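Local coordinates for acyl-CoA dehydrogenase domain protein Tcur3481 (Thermomonospora curvata, PDB 6WY9) that probably works as a flavin-dependent acyl-CoA dehydrogenase, binding FAD to oxidise acyl-CoA substrates, at residues R80-V85 with I330-L335; A160-V165 with L177-A182; G184-R189 with N200-A205. All coordinates share one frame; numbering follows the deposited sequence.

Interaction 1 of 3, residues R80-V85 with I330-L335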
# COMPACT_ATOMS: atom_id res chain seq x y z
N ARG B 80 17.65 -7.55 -16.90
CA ARG B 80 17.69 -8.85 -16.23
C ARG B 80 19.07 -9.16 -15.65
O ARG B 80 19.19 -9.91 -14.67
CB ARG B 80 17.30 -9.94 -17.21
CG ARG B 80 16.05 -10.62 -16.90
CD ARG B 80 15.73 -11.56 -18.04
NE ARG B 80 14.29 -11.73 -18.15
CZ ARG B 80 13.54 -11.19 -19.09
NH1 ARG B 80 14.07 -10.42 -20.05
NH2 ARG B 80 12.23 -11.43 -19.09
N HIS B 81 20.11 -8.62 -16.26
CA HIS B 81 21.51 -8.89 -15.90
C HIS B 81 22.25 -7.68 -15.34
O HIS B 81 23.47 -7.76 -15.19
CB HIS B 81 22.26 -9.38 -17.14
CG HIS B 81 21.70 -10.65 -17.67
ND1 HIS B 81 20.80 -10.68 -18.71
CD2 HIS B 81 21.86 -11.92 -17.26
CE1 HIS B 81 20.44 -11.93 -18.94
NE2 HIS B 81 21.07 -12.70 -18.07
N VAL B 82 21.55 -6.56 -15.09
CA VAL B 82 22.13 -5.29 -14.67
C VAL B 82 23.43 -5.05 -15.44
O VAL B 82 24.48 -4.79 -14.86
CB VAL B 82 22.28 -5.23 -13.12
CG1 VAL B 82 20.83 -5.17 -12.44
CG2 VAL B 82 23.02 -6.44 -12.54
N ALA B 83 23.38 -5.17 -16.76
CA ALA B 83 24.61 -5.20 -17.55
C ALA B 83 25.08 -3.77 -17.80
O ALA B 83 24.29 -2.95 -18.29
CB ALA B 83 24.42 -5.92 -18.87
N PRO B 84 26.33 -3.43 -17.43
CA PRO B 84 26.74 -2.00 -17.47
C PRO B 84 27.14 -1.49 -18.85
O PRO B 84 28.32 -1.31 -19.18
CB PRO B 84 27.93 -1.98 -16.49
CG PRO B 84 28.57 -3.36 -16.66
CD PRO B 84 27.34 -4.27 -16.74
N VAL B 85 26.14 -1.19 -19.68
CA VAL B 85 26.38 -0.49 -20.96
C VAL B 85 25.27 0.53 -21.18
O VAL B 85 24.12 0.31 -20.81
CB VAL B 85 26.40 -1.47 -22.17
CG1 VAL B 85 27.76 -2.10 -22.37
CG2 VAL B 85 25.33 -2.56 -22.03
N ILE B 330 22.10 -9.48 -5.44
CA ILE B 330 20.78 -8.86 -5.50
C ILE B 330 20.87 -7.35 -5.28
O ILE B 330 20.05 -6.60 -5.81
CB ILE B 330 19.80 -9.51 -4.48
CG1 ILE B 330 18.34 -9.08 -4.77
CG2 ILE B 330 20.21 -9.15 -3.01
CD1 ILE B 330 17.75 -9.71 -6.10
N HIS B 331 21.86 -6.86 -4.51
CA HIS B 331 21.91 -5.43 -4.20
C HIS B 331 22.00 -4.56 -5.46
O HIS B 331 21.60 -3.39 -5.44
CB HIS B 331 23.10 -5.09 -3.30
CG HIS B 331 24.41 -5.15 -4.03
ND1 HIS B 331 24.98 -6.35 -4.43
CD2 HIS B 331 25.24 -4.17 -4.48
CE1 HIS B 331 26.13 -6.11 -5.04
NE2 HIS B 331 26.31 -4.80 -5.09
N ARG B 332 22.55 -5.09 -6.56
CA ARG B 332 22.62 -4.29 -7.79
C ARG B 332 21.23 -4.06 -8.37
O ARG B 332 20.97 -3.01 -8.96
CB ARG B 332 23.53 -4.96 -8.83
CG ARG B 332 25.01 -4.99 -8.41
CD ARG B 332 25.96 -5.12 -9.62
NE ARG B 332 27.33 -5.35 -9.16
CZ ARG B 332 27.80 -6.50 -8.68
NH1 ARG B 332 29.08 -6.57 -8.26
NH2 ARG B 332 27.02 -7.57 -8.62
N TYR B 333 20.35 -5.05 -8.27
CA TYR B 333 18.97 -4.87 -8.73
C TYR B 333 18.28 -3.79 -7.92
O TYR B 333 17.57 -2.93 -8.48
CB TYR B 333 18.23 -6.22 -8.63
CG TYR B 333 18.84 -7.20 -9.60
CD1 TYR B 333 20.04 -7.86 -9.31
CD2 TYR B 333 18.25 -7.41 -10.85
CE1 TYR B 333 20.64 -8.71 -10.25
CE2 TYR B 333 18.84 -8.28 -11.79
CZ TYR B 333 20.03 -8.91 -11.48
OH TYR B 333 20.59 -9.76 -12.41
N PHE B 334 18.52 -3.77 -6.61
CA PHE B 334 18.01 -2.68 -5.78
C PHE B 334 18.52 -1.33 -6.28
O PHE B 334 17.75 -0.36 -6.43
CB PHE B 334 18.42 -2.88 -4.30
CG PHE B 334 17.88 -1.80 -3.43
CD1 PHE B 334 16.52 -1.72 -3.19
CD2 PHE B 334 18.71 -0.80 -2.94
CE1 PHE B 334 15.98 -0.66 -2.42
CE2 PHE B 334 18.19 0.24 -2.17
CZ PHE B 334 16.80 0.30 -1.90
N LEU B 335 19.84 -1.22 -6.53
CA LEU B 335 20.42 0.06 -6.95
C LEU B 335 19.85 0.51 -8.31
O LEU B 335 19.50 1.68 -8.49
CB LEU B 335 21.95 -0.01 -7.01
CG LEU B 335 22.68 -0.33 -5.68
CD1 LEU B 335 24.19 -0.38 -5.90
CD2 LEU B 335 22.27 0.77 -4.66
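The hydroxyl of Y333 donates to the main-chain carbonyl of R80, with OH and O 2.7 Å apart, and so joins helix 330-340 to the end of helix 67-80. That end is a Schellman motif: V82, with positive phi, is its C-prime residue, and A83 N turns back to Q78 O. The phenol OH comes in tilted 31° from the carbonyl plane, with R80 O near the plane of the ring at its edge. V82 approaches the same ring over a face. Its CG1 stands 3.7 Å from the ring centroid and 11° off the normal, a CH-pi contact in which the two side chains cross at about a right angle. A leucine in place of Y333 would probably leave R80 O without this donor and V82 CG1 without an aromatic face to rest on. Elsewhere the ring packs on A238 and I241 of helix 215-248, while R332 turns its NE to a salt bridge with E33. The contact thus packs the N-terminal helical region against the C-terminal helices, well away from the flavin. V82 adds its other branch, CG2, which reaches R332 CB at 4.0 Å.

Interaction 2 of 3, residues A160-V165 with L177-A182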
# COMPACT_ATOMS: atom_id res chain seq x y z
N ALA B 160 30.83 9.27 -24.86
CA ALA B 160 29.76 9.70 -25.76
C ALA B 160 30.28 10.82 -26.66
O ALA B 160 30.89 11.78 -26.18
CB ALA B 160 28.54 10.17 -24.96
N ALA B 161 30.08 10.69 -27.98
CA ALA B 161 30.60 11.68 -28.92
C ALA B 161 29.63 12.86 -29.12
O ALA B 161 30.05 13.96 -29.49
CB ALA B 161 30.91 11.01 -30.26
N HIS B 162 28.34 12.64 -28.86
CA HIS B 162 27.31 13.63 -29.05
C HIS B 162 26.23 13.42 -28.01
O HIS B 162 26.03 12.31 -27.52
CB HIS B 162 26.66 13.55 -30.44
CG HIS B 162 27.62 13.25 -31.54
ND1 HIS B 162 28.29 14.23 -32.22
CD2 HIS B 162 28.00 12.07 -32.09
CE1 HIS B 162 29.06 13.68 -33.14
NE2 HIS B 162 28.90 12.37 -33.09
N LEU B 163 25.54 14.51 -27.68
CA LEU B 163 24.45 14.53 -26.72
C LEU B 163 23.23 15.19 -27.34
O LEU B 163 23.36 16.21 -28.03
CB LEU B 163 24.81 15.32 -25.46
CG LEU B 163 26.10 15.03 -24.68
CD1 LEU B 163 27.25 15.78 -25.33
CD2 LEU B 163 25.92 15.48 -23.22
N LEU B 164 22.05 14.63 -27.09
CA LEU B 164 20.81 15.35 -27.32
C LEU B 164 20.43 16.08 -26.03
O LEU B 164 20.26 15.44 -24.98
CB LEU B 164 19.70 14.39 -27.74
CG LEU B 164 20.00 13.51 -28.93
CD1 LEU B 164 18.76 12.75 -29.35
CD2 LEU B 164 20.59 14.36 -30.13
N VAL B 165 20.27 17.40 -26.12
CA VAL B 165 20.07 18.29 -24.97
C VAL B 165 18.72 18.99 -25.15
O VAL B 165 18.51 19.64 -26.17
CB VAL B 165 21.19 19.35 -24.90
CG1 VAL B 165 20.90 20.40 -23.77
CG2 VAL B 165 22.56 18.70 -24.76
N LEU B 177 21.03 18.67 -30.92
CA LEU B 177 22.22 17.83 -30.95
C LEU B 177 23.48 18.65 -30.67
O LEU B 177 23.70 19.71 -31.28
CB LEU B 177 22.35 17.13 -32.30
CG LEU B 177 23.43 16.04 -32.35
CD1 LEU B 177 22.96 14.86 -33.16
CD2 LEU B 177 24.71 16.62 -32.95
N VAL B 178 24.32 18.13 -29.79
CA VAL B 178 25.54 18.82 -29.39
C VAL B 178 26.71 17.86 -29.49
O VAL B 178 26.61 16.71 -29.04
CB VAL B 178 25.41 19.38 -27.96
CG1 VAL B 178 26.73 19.93 -27.51
CG2 VAL B 178 24.33 20.46 -27.93
N ASP B 179 27.83 18.33 -30.02
CA ASP B 179 29.04 17.52 -30.01
C ASP B 179 29.68 17.58 -28.63
O ASP B 179 29.63 18.61 -27.95
CB ASP B 179 30.02 17.98 -31.10
CG ASP B 179 29.48 17.68 -32.50
OD1 ASP B 179 28.73 16.69 -32.64
OD2 ASP B 179 29.75 18.45 -33.43
N ALA B 180 30.22 16.44 -28.18
CA ALA B 180 30.75 16.35 -26.81
C ALA B 180 31.99 17.20 -26.61
O ALA B 180 32.37 17.45 -25.46
CB ALA B 180 31.08 14.90 -26.45
N ASP B 181 32.65 17.61 -27.70
CA ASP B 181 33.81 18.49 -27.68
C ASP B 181 33.45 19.93 -28.08
O ASP B 181 34.34 20.73 -28.38
CB ASP B 181 34.90 17.96 -28.61
CG ASP B 181 34.44 17.85 -30.05
OD1 ASP B 181 33.22 18.03 -30.30
OD2 ASP B 181 35.27 17.61 -30.94
N ALA B 182 32.16 20.26 -28.09
CA ALA B 182 31.72 21.60 -28.48
C ALA B 182 32.33 22.67 -27.57
O ALA B 182 32.46 22.46 -26.36
CB ALA B 182 30.19 21.70 -28.42
O HOH W 1 32.68 14.73 -30.83
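H162 and D179 both turn CG anti to their own carbonyl carbon, chi1 -39° and -68°, which sets imidazole and carboxylate side by side on one face of an antiparallel beta hairpin. H162 ND1 donates to D179 OD1 over a short 2.5 Å. The bond is bent at the hydrogen. The oxygen lies in the ring plane and is met on its anti side, yet the two flat groups are turned 60° apart. R117 NH2 is hydrogen-bonded to H162 NE2, so both ring nitrogens are engaged and the ring is probably restrained from flipping.

Next along the ladder, with side chains on the opposite face, L163 and V178 form a hydrogen-bonded pair, with L163 N to V178 O and V178 N to L163 O both 2.8 Å. Just before strand 162-165, where the partner strand ends, A161 O accepts from A180 N at 2.8 Å, the donor well above the carbonyl plane, and from a water at 3.1 Å. That water also reaches D181 OD1 weakly. On the face of H162, L164 CD2 meets L177 CD1 at 3.9 Å; on the face of V178, V165 CG2 meets V178 CG2 at 4.0 Å, and L163 CD1 rests on A180 CA at 3.8 Å.

The hairpin belongs to a sheet consistent with the middle beta domain of acyl-CoA dehydrogenases, where strand 118-122 runs parallel to 160-169 and strand 206-210 pairs with 172-179. Helix 87-100 lies over the face of L164 and L177, touching L164 through A93 and A96 and L177 through I97.

Interaction 3 of 3, residues G184-R189 with N200-A205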
# COMPACT_ATOMS: atom_id res chain seq x y z
N GLY B 184 32.42 25.78 -25.09
CA GLY B 184 31.46 26.16 -24.06
C GLY B 184 30.80 25.02 -23.32
O GLY B 184 29.94 25.26 -22.46
N LEU B 185 31.16 23.77 -23.60
CA LEU B 185 30.54 22.64 -22.93
C LEU B 185 31.50 22.08 -21.90
O LEU B 185 32.67 21.85 -22.21
CB LEU B 185 30.19 21.56 -23.96
CG LEU B 185 29.47 20.34 -23.46
CD1 LEU B 185 28.03 20.76 -23.21
CD2 LEU B 185 29.57 19.27 -24.52
N SER B 186 31.03 21.86 -20.67
CA SER B 186 31.90 21.18 -19.72
C SER B 186 31.05 20.35 -18.78
O SER B 186 29.84 20.59 -18.64
CB SER B 186 32.78 22.17 -18.95
OG SER B 186 31.99 23.00 -18.12
N TRP B 187 31.66 19.35 -18.15
CA TRP B 187 30.85 18.67 -17.14
C TRP B 187 31.69 18.26 -15.94
O TRP B 187 32.92 18.25 -15.97
CB TRP B 187 30.08 17.47 -17.70
CG TRP B 187 30.91 16.41 -18.30
CD1 TRP B 187 31.48 15.34 -17.66
CD2 TRP B 187 31.22 16.25 -19.69
NE1 TRP B 187 32.14 14.54 -18.56
CE2 TRP B 187 32.00 15.08 -19.82
CE3 TRP B 187 30.92 16.99 -20.84
CZ2 TRP B 187 32.49 14.63 -21.05
CZ3 TRP B 187 31.42 16.54 -22.07
CH2 TRP B 187 32.19 15.37 -22.16
N GLU B 188 30.99 17.99 -14.85
CA GLU B 188 31.55 17.39 -13.65
C GLU B 188 31.04 15.96 -13.55
O GLU B 188 29.82 15.73 -13.56
CB GLU B 188 31.16 18.17 -12.40
CG GLU B 188 31.83 19.53 -12.28
CD GLU B 188 31.44 20.31 -11.02
OE1 GLU B 188 30.43 19.98 -10.37
OE2 GLU B 188 32.15 21.27 -10.69
N ARG B 189 31.96 15.01 -13.43
CA ARG B 189 31.56 13.63 -13.21
C ARG B 189 30.85 13.51 -11.85
O ARG B 189 31.25 14.13 -10.87
CB ARG B 189 32.78 12.74 -13.27
CG ARG B 189 33.45 12.80 -14.63
CD ARG B 189 34.90 12.32 -14.62
NE ARG B 189 35.14 11.12 -13.80
CZ ARG B 189 35.01 9.87 -14.24
NH1 ARG B 189 34.63 9.66 -15.51
NH2 ARG B 189 35.26 8.84 -13.42
N ASN B 200 27.22 16.28 -14.58
CA ASN B 200 26.45 17.53 -14.45
C ASN B 200 27.02 18.48 -15.50
O ASN B 200 28.20 18.83 -15.46
CB ASN B 200 26.54 18.10 -13.03
CG ASN B 200 26.01 17.12 -11.96
OD1 ASN B 200 25.10 16.34 -12.22
ND2 ASN B 200 26.57 17.18 -10.75
N LEU B 201 26.18 18.85 -16.47
CA LEU B 201 26.60 19.48 -17.71
C LEU B 201 26.45 21.00 -17.60
O LEU B 201 25.37 21.48 -17.22
CB LEU B 201 25.72 18.94 -18.84
CG LEU B 201 26.23 18.28 -20.12
CD1 LEU B 201 25.14 18.44 -21.21
CD2 LEU B 201 27.61 18.83 -20.57
N THR B 202 27.51 21.75 -17.91
CA THR B 202 27.41 23.21 -18.01
C THR B 202 27.55 23.61 -19.48
O THR B 202 28.50 23.20 -20.15
CB THR B 202 28.47 23.94 -17.17
OG1 THR B 202 28.21 23.76 -15.77
CG2 THR B 202 28.44 25.44 -17.44
N LEU B 203 26.60 24.42 -19.97
CA LEU B 203 26.59 24.88 -21.35
C LEU B 203 26.70 26.39 -21.36
O LEU B 203 25.81 27.09 -20.85
CB LEU B 203 25.32 24.43 -22.07
CG LEU B 203 25.08 22.93 -22.11
CD1 LEU B 203 24.01 22.58 -21.12
CD2 LEU B 203 24.63 22.53 -23.50
N ASP B 204 27.76 26.92 -21.93
CA ASP B 204 27.92 28.36 -22.01
C ASP B 204 27.93 28.72 -23.50
O ASP B 204 28.97 28.63 -24.17
CB ASP B 204 29.18 28.78 -21.27
CG ASP B 204 29.51 30.23 -21.43
OD1 ASP B 204 28.70 31.01 -21.98
OD2 ASP B 204 30.63 30.59 -21.00
N ALA B 205 26.74 29.06 -24.01
CA ALA B 205 26.57 29.47 -25.40
C ALA B 205 27.12 28.40 -26.34
O ALA B 205 27.89 28.69 -27.27
CB ALA B 205 27.21 30.83 -25.66
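N200 pairs with E188 in the antiparallel beta hairpin formed by strands 185-191 and 197-203, part of what is probably the family's middle beta domain. The two exchange main-chain bonds in both directions, N200 N reaching E188 O at 2.8 Å and E188 N returning to N200 O. The amide of N200 is used elsewhere: OD1 accepts from V153 N, and ND2 bonds to the backbone of a neighbouring chain, that of a different protein, so N200 also takes part in a contact between chains.

L201 follows, in a non-hydrogen-bonded pair with W187, and its CD2 touches both L185 and W187. CD2 presses on L185 CD1 at 3.3 Å, tighter than usual van der Waals contact, and lies 3.8 Å from W187 CE3. Chi1 of 59° puts W187 CG between the backbone N and the carbonyl carbon; of the indole atoms CE3 is the one that meets L201, and the rest of the ring extends away from strand 197-203.

T202 turns to the opposite face with S186. They form a hydrogen-bonded antiparallel pair, T202 N to S186 O 2.7 Å and S186 N to T202 O 2.9 Å. The side chains add little, with S186 OG beside T202 CB, and S186, E188 and T202 are solvent-exposed.

L203 comes back to the face of L185, and the two lie side by side with L185 CD1 3.8 Å from L203 CG. L201 and L203 also pack on strand 144-154, which pairs with this strand on its other edge.

D204 follows, its N donating to G184 O at 2.8 Å. Here G184 has positive phi, and a side chain would collide with D204 O. Without one, G184 CA approaches D204 O to 3.5 Å in a CA-H...O contact.

Interaction 1 opens early in the chain, just after helix 67-80, and closes only at helix 330-340, so that its loop of 244 residues contains both other contacts. Within it, interaction 2 closes a short hairpin, and interaction 3 opens soon afterwards and closes a second; the two stand in series without crossing. Both hairpins belong to the same beta sheet, and they touch: L163 CD2 meets L201 CD1 at 3.7 Å, and A180 O lies against L185 CD2. The centres of interactions 2 and 3 are about 11 Å apart. Interaction 1, its centre about 27 and 29 Å from theirs, instead ties N-terminal to C-terminal helices, bridging the helical regions that precede and follow the sheet.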